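Local coordinates for protein AlyQ (Persicobacter sp. CCB-QB2, PDB 5XNR) that probably depolymerises alginate through its lyase domain, which is coupled to a CBM32 carbohydrate-binding module, at residues Y237-I242 / V383-F388; N276-S281 / T295-G300; V302-F307 / K323-Y328; Y315-E320 / G331-Y336. All blocks are in the same frame, centred on the assembly; numbering follows the deposited sequence.

Overall arrangement
All four contacts lie in the β-sandwich alginate lyase domain, and three reach one antiparallel sheet. Its strands 379-392, 233-244, 302-310 and 313-319 are successive neighbours: contact 1 joins the first two, contact 3 starts from the third, contact 4 from the fourth. Centre to centre, contacts 1 and 3 are about 9 Å apart, 3 and 4 about 7 Å, 1 and 2 about 15 Å. Contact 2 joins strand 277-281 of the other sheet to the loop leading across to strand 302-310. Along the chain contact 1 spans the rest: contact 2, then contacts 3 and 4 with alternating segments. One long-range strand pairing thus frames three local contacts, of strand with loop, helix or 3-10 turn.

Contact 1 of 4, residues Y237-I242 / V383-F388; sequences YVKQAI and VVYDYF
Y237 and F388 show how an antiparallel strand pair can be closed by side chains as well as by backbone. CB of Y237 lies over the face of the F388 ring, 3.7 Å from its centroid, a CH-π contact. Further out, Y237 CD2 meets F388 CE2 at 3.6 Å, although the two rings, near parallel at 20°, are slid so far apart that they barely overlap. Y237 CE2 then has D386 OD2 at the ring's edge, and the phenol tip ends in a hydrogen bond to E304. F388 is brought in by its first torsion (chi1 64°), which sets CG between the backbone N and the carbonyl carbon. Were F388 an alanine, Y237 would probably lose the aromatic cover over CB and CD2, leaving a gap at this end of the pair.

Between the strands the register slips by one residue at a classic β bulge. K239 O accepts both Y385 N, at 2.7 Å, and D386 N, at 3.3 Å. The aliphatic part of K239 runs past Y385, CD to CB 3.6 Å, before its amine pairs with E143. The chemistry is therefore divided: backbone bonds fix the register, carbons fill the surface, and the polar ends of Y237 and K239 find partners beyond these strands; Q240 NE2 likewise reaches H303, whereas its OE1, beside V384 CG2, is buried with no partner in the model.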
# COMPACT_ATOMS: atom_id res chain seq x y z
N TYR A 237 -8.42 -11.01 -12.11
CA TYR A 237 -7.23 -10.33 -11.73
C TYR A 237 -7.56 -9.35 -10.61
O TYR A 237 -8.59 -8.67 -10.68
CB TYR A 237 -6.64 -9.55 -12.91
CG TYR A 237 -5.72 -8.42 -12.55
CD1 TYR A 237 -4.36 -8.61 -12.44
CD2 TYR A 237 -6.21 -7.14 -12.35
CE1 TYR A 237 -3.51 -7.56 -12.13
CE2 TYR A 237 -5.38 -6.08 -12.02
CZ TYR A 237 -4.01 -6.29 -11.92
OH TYR A 237 -3.19 -5.26 -11.63
N VAL A 238 -6.68 -9.31 -9.59
CA VAL A 238 -6.85 -8.38 -8.49
C VAL A 238 -5.49 -7.78 -8.13
O VAL A 238 -4.56 -8.51 -7.94
CB VAL A 238 -7.46 -9.06 -7.24
CG1 VAL A 238 -7.70 -8.04 -6.13
CG2 VAL A 238 -8.74 -9.82 -7.55
N LYS A 239 -5.43 -6.47 -7.98
CA LYS A 239 -4.30 -5.78 -7.34
C LYS A 239 -4.74 -5.30 -5.97
O LYS A 239 -5.64 -4.47 -5.88
CB LYS A 239 -3.83 -4.55 -8.14
CG LYS A 239 -2.76 -3.70 -7.45
CD LYS A 239 -2.39 -2.43 -8.19
CE LYS A 239 -1.08 -2.52 -8.95
NZ LYS A 239 -0.81 -1.28 -9.72
N GLN A 240 -4.08 -5.79 -4.93
CA GLN A 240 -4.56 -5.58 -3.57
C GLN A 240 -3.42 -5.71 -2.56
O GLN A 240 -2.34 -6.22 -2.88
CB GLN A 240 -5.59 -6.65 -3.23
CG GLN A 240 -5.03 -8.07 -3.16
CD GLN A 240 -6.14 -9.09 -3.03
OE1 GLN A 240 -7.32 -8.76 -2.92
NE2 GLN A 240 -5.77 -10.35 -3.06
N ALA A 241 -3.68 -5.27 -1.34
CA ALA A 241 -2.79 -5.58 -0.21
C ALA A 241 -3.65 -6.08 0.95
O ALA A 241 -4.76 -5.59 1.17
CB ALA A 241 -1.99 -4.38 0.18
N ILE A 242 -3.16 -7.10 1.63
CA ILE A 242 -3.81 -7.49 2.85
C ILE A 242 -3.12 -6.69 3.94
O ILE A 242 -1.90 -6.82 4.10
CB ILE A 242 -3.71 -9.00 3.11
CG1 ILE A 242 -4.33 -9.83 1.98
CG2 ILE A 242 -4.32 -9.32 4.46
CD1 ILE A 242 -3.87 -11.28 1.96
N VAL A 383 -7.15 -4.19 0.94
CA VAL A 383 -7.19 -2.96 0.17
C VAL A 383 -7.02 -3.35 -1.30
O VAL A 383 -5.98 -3.92 -1.66
CB VAL A 383 -6.08 -1.97 0.59
CG1 VAL A 383 -6.27 -0.63 -0.07
CG2 VAL A 383 -5.98 -1.77 2.10
N VAL A 384 -8.01 -3.00 -2.13
CA VAL A 384 -8.03 -3.39 -3.55
C VAL A 384 -7.85 -2.15 -4.43
O VAL A 384 -8.71 -1.28 -4.46
CB VAL A 384 -9.34 -4.12 -3.91
CG1 VAL A 384 -9.39 -4.40 -5.39
CG2 VAL A 384 -9.51 -5.40 -3.12
N TYR A 385 -6.74 -2.11 -5.16
CA TYR A 385 -6.42 -0.98 -5.99
C TYR A 385 -7.11 -1.14 -7.35
O TYR A 385 -7.59 -0.16 -7.91
CB TYR A 385 -4.90 -0.84 -6.08
CG TYR A 385 -4.24 -0.50 -4.77
CD1 TYR A 385 -3.89 -1.49 -3.86
CD2 TYR A 385 -4.00 0.81 -4.40
CE1 TYR A 385 -3.33 -1.17 -2.64
CE2 TYR A 385 -3.44 1.14 -3.18
CZ TYR A 385 -3.08 0.14 -2.30
OH TYR A 385 -2.52 0.46 -1.09
N ASP A 386 -7.16 -2.37 -7.88
CA ASP A 386 -7.71 -2.61 -9.21
C ASP A 386 -8.13 -4.07 -9.36
O ASP A 386 -7.64 -4.93 -8.68
CB ASP A 386 -6.67 -2.26 -10.27
CG ASP A 386 -7.21 -2.10 -11.68
OD1 ASP A 386 -8.36 -1.64 -11.84
OD2 ASP A 386 -6.45 -2.40 -12.61
N TYR A 387 -9.01 -4.35 -10.29
CA TYR A 387 -9.42 -5.72 -10.51
C TYR A 387 -10.17 -5.80 -11.85
O TYR A 387 -10.67 -4.78 -12.32
CB TYR A 387 -10.33 -6.20 -9.38
CG TYR A 387 -11.67 -5.53 -9.41
CD1 TYR A 387 -11.86 -4.31 -8.79
CD2 TYR A 387 -12.73 -6.07 -10.13
CE1 TYR A 387 -13.09 -3.67 -8.85
CE2 TYR A 387 -13.96 -5.43 -10.21
CZ TYR A 387 -14.15 -4.23 -9.56
OH TYR A 387 -15.36 -3.61 -9.58
N PHE A 388 -10.26 -7.01 -12.43
CA PHE A 388 -11.18 -7.23 -13.56
C PHE A 388 -11.48 -8.72 -13.65
O PHE A 388 -10.76 -9.53 -13.07
CB PHE A 388 -10.63 -6.69 -14.89
CG PHE A 388 -9.36 -7.34 -15.41
CD1 PHE A 388 -9.38 -8.59 -16.02
CD2 PHE A 388 -8.14 -6.66 -15.34
CE1 PHE A 388 -8.21 -9.17 -16.49
CE2 PHE A 388 -6.97 -7.24 -15.82
CZ PHE A 388 -7.01 -8.50 -16.38

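Contact 2 of 4, residues N276-S281 / T295-G300; sequences NHLFAS and TNYNLG
L278 and Y297 form the tight half of this contact, where a loop leaving one sheet is pinned beside a strand of that sheet. The two side chains meet first at their roots, L278 CB to Y297 CB 4.0 Å, and again further out, where L278 CD2 approaches Y297 CD1 obliquely at 4.0 Å. Y297 reaches inward because its CG is anti to the backbone N (chi1 -180°), which sends the ring down past L278 toward L273 and Y318. Its hydroxyl, well beyond the leucine, is engaged by the backbone at two points, T301 O and I242 N, so the far end of the ring is held as well as its root.

One backbone bond anchors the loop itself. Y297 N gives its hydrogen to N276 O at 2.8 Å, with a fairly straight N-H...O angle of 163°. A CA-H...O contact runs the other way, from N276 CA to Y297 O, at 3.5 Å.

The outer half is much looser. T295, N296 and N298 are all exposed, and T295 points its CB away from the strand. N276 is exposed too, but it is held through its backbone. Even the close approach of N276 O to T295 O, 3.2 Å, brings together two acceptors and adds no bond.

A buried tyrosine under a polar, solvent-facing turn here marks a sheet-to-sheet connection: the loop carries the chain from strand 291-294 to strand 302-310, across the β-sandwich of the concanavalin-like alginate lyases.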
# COMPACT_ATOMS: atom_id res chain seq x y z
N ASN A 276 2.35 -14.91 8.19
CA ASN A 276 3.17 -14.50 7.06
C ASN A 276 3.00 -15.53 5.92
O ASN A 276 3.58 -15.35 4.86
CB ASN A 276 4.66 -14.39 7.44
CG ASN A 276 4.96 -13.55 8.66
OD1 ASN A 276 4.93 -12.33 8.61
ND2 ASN A 276 5.34 -14.20 9.75
N HIS A 277 2.21 -16.60 6.13
CA HIS A 277 2.03 -17.68 5.13
C HIS A 277 0.91 -17.35 4.13
O HIS A 277 -0.27 -17.40 4.49
CB HIS A 277 1.69 -19.05 5.76
CG HIS A 277 1.67 -20.16 4.77
ND1 HIS A 277 0.97 -21.34 4.97
CD2 HIS A 277 2.28 -20.28 3.56
CE1 HIS A 277 1.17 -22.16 3.95
NE2 HIS A 277 1.98 -21.52 3.07
N LEU A 278 1.28 -17.09 2.89
CA LEU A 278 0.33 -16.77 1.85
C LEU A 278 0.27 -17.94 0.89
O LEU A 278 1.31 -18.28 0.28
CB LEU A 278 0.79 -15.52 1.10
CG LEU A 278 -0.22 -14.96 0.11
CD1 LEU A 278 -1.46 -14.50 0.85
CD2 LEU A 278 0.37 -13.83 -0.73
N PHE A 279 -0.93 -18.52 0.77
CA PHE A 279 -1.10 -19.71 -0.03
C PHE A 279 -2.46 -19.75 -0.76
O PHE A 279 -3.35 -18.96 -0.54
CB PHE A 279 -0.95 -20.96 0.83
CG PHE A 279 -1.86 -21.05 2.02
CD1 PHE A 279 -1.54 -20.39 3.19
CD2 PHE A 279 -2.97 -21.87 1.99
CE1 PHE A 279 -2.36 -20.51 4.30
CE2 PHE A 279 -3.77 -22.01 3.11
CZ PHE A 279 -3.47 -21.33 4.26
N ALA A 280 -2.54 -20.71 -1.67
CA ALA A 280 -3.76 -21.02 -2.35
C ALA A 280 -4.33 -22.28 -1.70
O ALA A 280 -3.59 -23.22 -1.44
CB ALA A 280 -3.46 -21.22 -3.82
N SER A 281 -5.64 -22.30 -1.46
CA SER A 281 -6.30 -23.44 -0.80
C SER A 281 -7.50 -23.91 -1.62
O SER A 281 -8.29 -23.09 -2.09
CB SER A 281 -6.74 -23.10 0.60
OG SER A 281 -6.99 -24.29 1.33
N THR A 295 6.26 -17.53 2.02
CA THR A 295 6.31 -17.82 3.46
C THR A 295 6.54 -16.54 4.28
O THR A 295 6.47 -16.57 5.50
CB THR A 295 7.44 -18.80 3.78
OG1 THR A 295 8.68 -18.33 3.22
CG2 THR A 295 7.15 -20.20 3.28
N ASN A 296 6.86 -15.44 3.61
CA ASN A 296 7.26 -14.20 4.27
C ASN A 296 6.38 -13.06 3.76
O ASN A 296 6.90 -12.02 3.35
CB ASN A 296 8.75 -13.88 4.05
CG ASN A 296 9.16 -13.69 2.60
OD1 ASN A 296 8.53 -14.17 1.67
ND2 ASN A 296 10.25 -12.98 2.38
N TYR A 297 5.05 -13.22 3.76
CA TYR A 297 4.22 -12.10 3.33
C TYR A 297 4.12 -11.07 4.47
O TYR A 297 3.73 -11.42 5.60
CB TYR A 297 2.82 -12.52 2.90
CG TYR A 297 1.98 -11.35 2.46
CD1 TYR A 297 2.09 -10.82 1.18
CD2 TYR A 297 1.08 -10.74 3.32
CE1 TYR A 297 1.32 -9.75 0.77
CE2 TYR A 297 0.33 -9.65 2.94
CZ TYR A 297 0.45 -9.15 1.65
OH TYR A 297 -0.28 -8.06 1.28
N ASN A 298 4.50 -9.83 4.16
CA ASN A 298 4.41 -8.70 5.10
C ASN A 298 3.10 -7.93 4.88
O ASN A 298 2.74 -7.59 3.74
CB ASN A 298 5.63 -7.79 4.97
CG ASN A 298 6.91 -8.57 5.21
OD1 ASN A 298 7.74 -8.69 4.31
ND2 ASN A 298 7.02 -9.18 6.38
N LEU A 299 2.40 -7.67 5.97
CA LEU A 299 1.15 -6.96 5.87
C LEU A 299 1.37 -5.61 5.20
O LEU A 299 2.26 -4.90 5.57
CB LEU A 299 0.57 -6.75 7.27
CG LEU A 299 0.05 -8.01 7.94
CD1 LEU A 299 -0.52 -7.67 9.31
CD2 LEU A 299 -1.00 -8.68 7.07
N GLY A 300 0.54 -5.30 4.20
CA GLY A 300 0.55 -4.01 3.51
C GLY A 300 1.36 -4.03 2.22
O GLY A 300 1.51 -2.99 1.57

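Contact 3 of 4, residues V302-F307 / K323-Y328; sequences VHEVIF and KLAEAY
E304 reaches from its strand to the first turn of helix 324-330 and accepts two backbone N-H groups, one on each carboxylate oxygen. L324 N bonds to E304 OE1 at 2.9 Å and A325 N to E304 OE2 at 3.0 Å, both donors standing about 36° out of the carboxylate plane. Below this polar grip, L324 slides past E304 in the opposite sense, its CD2 3.6 Å from E304 CB. I306 continues the apolar surface: its CD1 lies 3.8 Å from L324 CG and 4.0 Å from Y328 CD1.

The second shell positions the carboxylate and the helix start. Y237 OH also bonds to E304 OE2, which thus has two partners, while D321 takes the N-H of K323, the N-cap residue. With an alanine in place of E304, the amides of L324 and A325 would probably lose their acceptors, and the Y237 hydroxyl its mate.

The helix lies against one face of the sheet, over E304 and I306, with Y237 of strand 233-244 and S319 of strand 313-319 flanking it. H303, V305 and F307 turn to the opposite face, where M269 and M271 of strand 269-274 pack on them.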
# COMPACT_ATOMS: atom_id res chain seq x y z
N VAL A 302 1.62 -4.58 -1.46
CA VAL A 302 0.69 -4.56 -2.57
C VAL A 302 1.10 -5.67 -3.53
O VAL A 302 2.27 -5.71 -3.92
CB VAL A 302 0.70 -3.21 -3.31
CG1 VAL A 302 -0.21 -3.21 -4.51
CG2 VAL A 302 0.35 -2.08 -2.37
N HIS A 303 0.16 -6.56 -3.86
CA HIS A 303 0.47 -7.61 -4.82
C HIS A 303 -0.56 -7.62 -5.95
O HIS A 303 -1.53 -6.87 -5.89
CB HIS A 303 0.56 -8.98 -4.16
CG HIS A 303 -0.70 -9.47 -3.54
ND1 HIS A 303 -0.89 -9.47 -2.19
CD2 HIS A 303 -1.80 -10.04 -4.07
CE1 HIS A 303 -2.06 -10.00 -1.90
NE2 HIS A 303 -2.64 -10.36 -3.04
N GLU A 304 -0.29 -8.45 -6.95
CA GLU A 304 -1.23 -8.76 -8.03
C GLU A 304 -1.39 -10.28 -8.12
O GLU A 304 -0.43 -11.03 -7.96
CB GLU A 304 -0.74 -8.24 -9.39
CG GLU A 304 -0.54 -6.73 -9.45
CD GLU A 304 0.16 -6.31 -10.72
OE1 GLU A 304 1.40 -6.31 -10.72
OE2 GLU A 304 -0.56 -6.02 -11.73
N VAL A 305 -2.61 -10.72 -8.39
CA VAL A 305 -2.93 -12.14 -8.47
C VAL A 305 -3.90 -12.35 -9.63
O VAL A 305 -4.76 -11.52 -9.85
CB VAL A 305 -3.53 -12.65 -7.15
CG1 VAL A 305 -4.78 -11.88 -6.77
CG2 VAL A 305 -3.83 -14.14 -7.22
N ILE A 306 -3.73 -13.45 -10.34
CA ILE A 306 -4.69 -13.94 -11.34
C ILE A 306 -5.04 -15.40 -11.04
O ILE A 306 -4.14 -16.22 -10.83
CB ILE A 306 -4.11 -13.78 -12.75
CG1 ILE A 306 -3.93 -12.30 -13.10
CG2 ILE A 306 -4.95 -14.52 -13.77
CD1 ILE A 306 -2.99 -12.06 -14.26
N PHE A 307 -6.33 -15.72 -10.96
CA PHE A 307 -6.77 -17.07 -11.19
C PHE A 307 -7.30 -17.12 -12.63
O PHE A 307 -8.04 -16.23 -13.04
CB PHE A 307 -7.87 -17.50 -10.23
CG PHE A 307 -7.61 -17.32 -8.75
CD1 PHE A 307 -6.34 -17.10 -8.25
CD2 PHE A 307 -8.65 -17.49 -7.85
CE1 PHE A 307 -6.14 -16.95 -6.88
CE2 PHE A 307 -8.44 -17.37 -6.48
CZ PHE A 307 -7.19 -17.09 -6.00
N LYS A 323 3.93 -5.40 -12.24
CA LYS A 323 3.91 -5.52 -13.71
C LYS A 323 3.03 -6.67 -14.21
O LYS A 323 3.03 -6.94 -15.41
CB LYS A 323 5.35 -5.69 -14.20
CG LYS A 323 6.28 -4.58 -13.73
CD LYS A 323 7.29 -4.14 -14.79
CE LYS A 323 8.50 -5.04 -14.88
NZ LYS A 323 9.66 -4.44 -14.19
N LEU A 324 2.28 -7.34 -13.34
CA LEU A 324 1.56 -8.51 -13.76
C LEU A 324 0.47 -8.14 -14.77
O LEU A 324 0.34 -8.81 -15.80
CB LEU A 324 0.98 -9.20 -12.53
CG LEU A 324 0.16 -10.45 -12.81
CD1 LEU A 324 0.90 -11.41 -13.72
CD2 LEU A 324 -0.23 -11.11 -11.51
N ALA A 325 -0.28 -7.07 -14.52
CA ALA A 325 -1.37 -6.67 -15.47
C ALA A 325 -0.78 -6.33 -16.84
O ALA A 325 -1.34 -6.73 -17.86
CB ALA A 325 -2.18 -5.52 -14.93
N GLU A 326 0.32 -5.58 -16.83
CA GLU A 326 0.99 -5.12 -18.08
C GLU A 326 1.52 -6.34 -18.86
O GLU A 326 1.41 -6.38 -20.09
CB GLU A 326 2.14 -4.14 -17.78
CG GLU A 326 1.69 -2.83 -17.12
CD GLU A 326 2.71 -2.04 -16.31
OE1 GLU A 326 3.82 -2.57 -16.03
OE2 GLU A 326 2.40 -0.87 -15.95
N ALA A 327 2.09 -7.32 -18.14
CA ALA A 327 2.68 -8.52 -18.72
C ALA A 327 1.59 -9.42 -19.32
O ALA A 327 1.77 -9.97 -20.39
CB ALA A 327 3.44 -9.25 -17.64
N TYR A 328 0.48 -9.57 -18.62
CA TYR A 328 -0.64 -10.40 -19.08
C TYR A 328 -1.28 -9.76 -20.31
O TYR A 328 -1.73 -10.45 -21.22
CB TYR A 328 -1.68 -10.57 -17.97
CG TYR A 328 -2.87 -11.44 -18.30
CD1 TYR A 328 -2.78 -12.82 -18.22
CD2 TYR A 328 -4.08 -10.88 -18.66
CE1 TYR A 328 -3.88 -13.62 -18.50
CE2 TYR A 328 -5.19 -11.67 -18.95
CZ TYR A 328 -5.08 -13.05 -18.86
OH TYR A 328 -6.15 -13.85 -19.14

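Contact 4 of 4, residues Y315-E320 / G331-Y336; sequences YLYYSE and GSAAAY
Y336 and Y317 join a short 3-10 turn, 334-336, to strand 313-319 in the lyase β-sandwich; the turn follows helix 324-330 and brings the chain back against the strand it left some fifteen residues earlier.

Across the segments, the backbone contacts converge on Y336 O. Y318 N donates to Y336 O at 3.0 Å, tilted only 17° from the carbonyl plane, and the preceding Y317 CA adds a CA-H...O contact to the same oxygen at 3.2 Å. Within the turn, Y336 N bonds to A333 O at 2.8 Å.

The apolar and aromatic contacts gather round two rings. Y317 has CG beside its backbone N (chi1 -59°), which lays the ring next to A333. There A333 O sits in the ring plane at the edge, 3.7 Å from Y317 CD2, and A333 CB lies 4.0 Å from Y317 CE2. This carbonyl thus closes the turn and borders the ring at once. The Y336 ring flanks S319, whose CB is 3.5 Å from Y336 CD1, while its other neighbours include L324 and A327 of the helix.

Side-chain hydrogen bonds complete the arrangement. Y317 OH is taken by E308, and on the opposite face of the strand Y318 OH donates to the anti lone pair of E320 OE2. At the end of the strand, the two oxygens of D321 are shared out: OD1 bonds to S319 OG and OD2 to Y336 OH.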
# COMPACT_ATOMS: atom_id res chain seq x y z
N TYR A 315 -4.76 -21.94 -13.39
CA TYR A 315 -3.40 -21.37 -13.29
C TYR A 315 -3.37 -20.24 -12.23
O TYR A 315 -4.33 -19.46 -12.11
CB TYR A 315 -2.93 -20.83 -14.65
CG TYR A 315 -2.93 -21.80 -15.81
CD1 TYR A 315 -4.06 -22.03 -16.58
CD2 TYR A 315 -1.76 -22.45 -16.18
CE1 TYR A 315 -4.05 -22.90 -17.66
CE2 TYR A 315 -1.73 -23.33 -17.25
CZ TYR A 315 -2.88 -23.56 -18.00
OH TYR A 315 -2.83 -24.42 -19.06
N LEU A 316 -2.24 -20.12 -11.50
CA LEU A 316 -2.06 -19.10 -10.46
C LEU A 316 -0.87 -18.19 -10.80
O LEU A 316 0.25 -18.66 -10.92
CB LEU A 316 -1.83 -19.81 -9.13
CG LEU A 316 -1.48 -18.91 -7.95
CD1 LEU A 316 -2.60 -17.92 -7.63
CD2 LEU A 316 -1.16 -19.77 -6.74
N TYR A 317 -1.15 -16.90 -10.96
CA TYR A 317 -0.11 -15.91 -11.23
C TYR A 317 -0.01 -14.98 -10.02
O TYR A 317 -1.02 -14.61 -9.47
CB TYR A 317 -0.45 -15.01 -12.43
CG TYR A 317 -0.67 -15.68 -13.77
CD1 TYR A 317 -1.83 -16.37 -14.05
CD2 TYR A 317 0.27 -15.58 -14.78
CE1 TYR A 317 -2.05 -16.94 -15.30
CE2 TYR A 317 0.09 -16.18 -16.02
CZ TYR A 317 -1.08 -16.86 -16.29
OH TYR A 317 -1.27 -17.45 -17.52
N TYR A 318 1.19 -14.60 -9.63
CA TYR A 318 1.41 -13.75 -8.46
C TYR A 318 2.59 -12.81 -8.73
O TYR A 318 3.58 -13.24 -9.28
CB TYR A 318 1.70 -14.58 -7.21
CG TYR A 318 1.83 -13.75 -5.96
CD1 TYR A 318 0.71 -13.35 -5.25
CD2 TYR A 318 3.07 -13.32 -5.51
CE1 TYR A 318 0.82 -12.57 -4.11
CE2 TYR A 318 3.19 -12.54 -4.37
CZ TYR A 318 2.06 -12.17 -3.67
OH TYR A 318 2.16 -11.39 -2.56
N SER A 319 2.50 -11.55 -8.32
CA SER A 319 3.67 -10.68 -8.46
C SER A 319 3.64 -9.55 -7.44
O SER A 319 2.59 -9.03 -7.11
CB SER A 319 3.75 -10.10 -9.82
OG SER A 319 4.86 -9.21 -9.87
N GLU A 320 4.83 -9.16 -7.00
CA GLU A 320 4.97 -8.01 -6.11
C GLU A 320 5.74 -6.89 -6.83
O GLU A 320 6.08 -5.92 -6.20
CB GLU A 320 5.60 -8.45 -4.78
CG GLU A 320 4.63 -9.18 -3.85
CD GLU A 320 5.27 -9.77 -2.60
OE1 GLU A 320 6.44 -9.44 -2.34
OE2 GLU A 320 4.61 -10.58 -1.89
N GLY A 331 1.15 -10.38 -23.13
CA GLY A 331 1.26 -11.83 -23.46
C GLY A 331 2.50 -12.51 -22.87
O GLY A 331 2.81 -13.65 -23.20
N SER A 332 3.21 -11.83 -21.98
CA SER A 332 4.52 -12.29 -21.51
C SER A 332 4.49 -12.54 -19.99
O SER A 332 5.38 -12.07 -19.28
CB SER A 332 5.60 -11.29 -21.89
OG SER A 332 5.45 -10.06 -21.20
N ALA A 333 3.48 -13.27 -19.49
CA ALA A 333 3.18 -13.31 -18.03
C ALA A 333 3.60 -14.64 -17.37
O ALA A 333 3.60 -14.76 -16.14
CB ALA A 333 1.72 -13.05 -17.82
N ALA A 334 3.94 -15.63 -18.19
CA ALA A 334 4.39 -16.96 -17.75
C ALA A 334 5.40 -16.89 -16.59
O ALA A 334 5.38 -17.74 -15.69
CB ALA A 334 4.98 -17.69 -18.93
N ALA A 335 6.30 -15.91 -16.62
CA ALA A 335 7.29 -15.71 -15.54
C ALA A 335 6.62 -15.72 -14.15
O ALA A 335 7.23 -16.15 -13.18
CB ALA A 335 8.05 -14.42 -15.77
N TYR A 336 5.37 -15.27 -14.04
CA TYR A 336 4.72 -15.04 -12.74
C TYR A 336 3.83 -16.21 -12.33
O TYR A 336 3.10 -16.10 -11.37
CB TYR A 336 3.88 -13.76 -12.81
CG TYR A 336 4.67 -12.53 -13.19
CD1 TYR A 336 5.46 -11.90 -12.25
CD2 TYR A 336 4.66 -12.01 -14.47
CE1 TYR A 336 6.22 -10.78 -12.56
CE2 TYR A 336 5.40 -10.88 -14.80
CZ TYR A 336 6.19 -10.26 -13.84
OH TYR A 336 6.92 -9.13 -14.10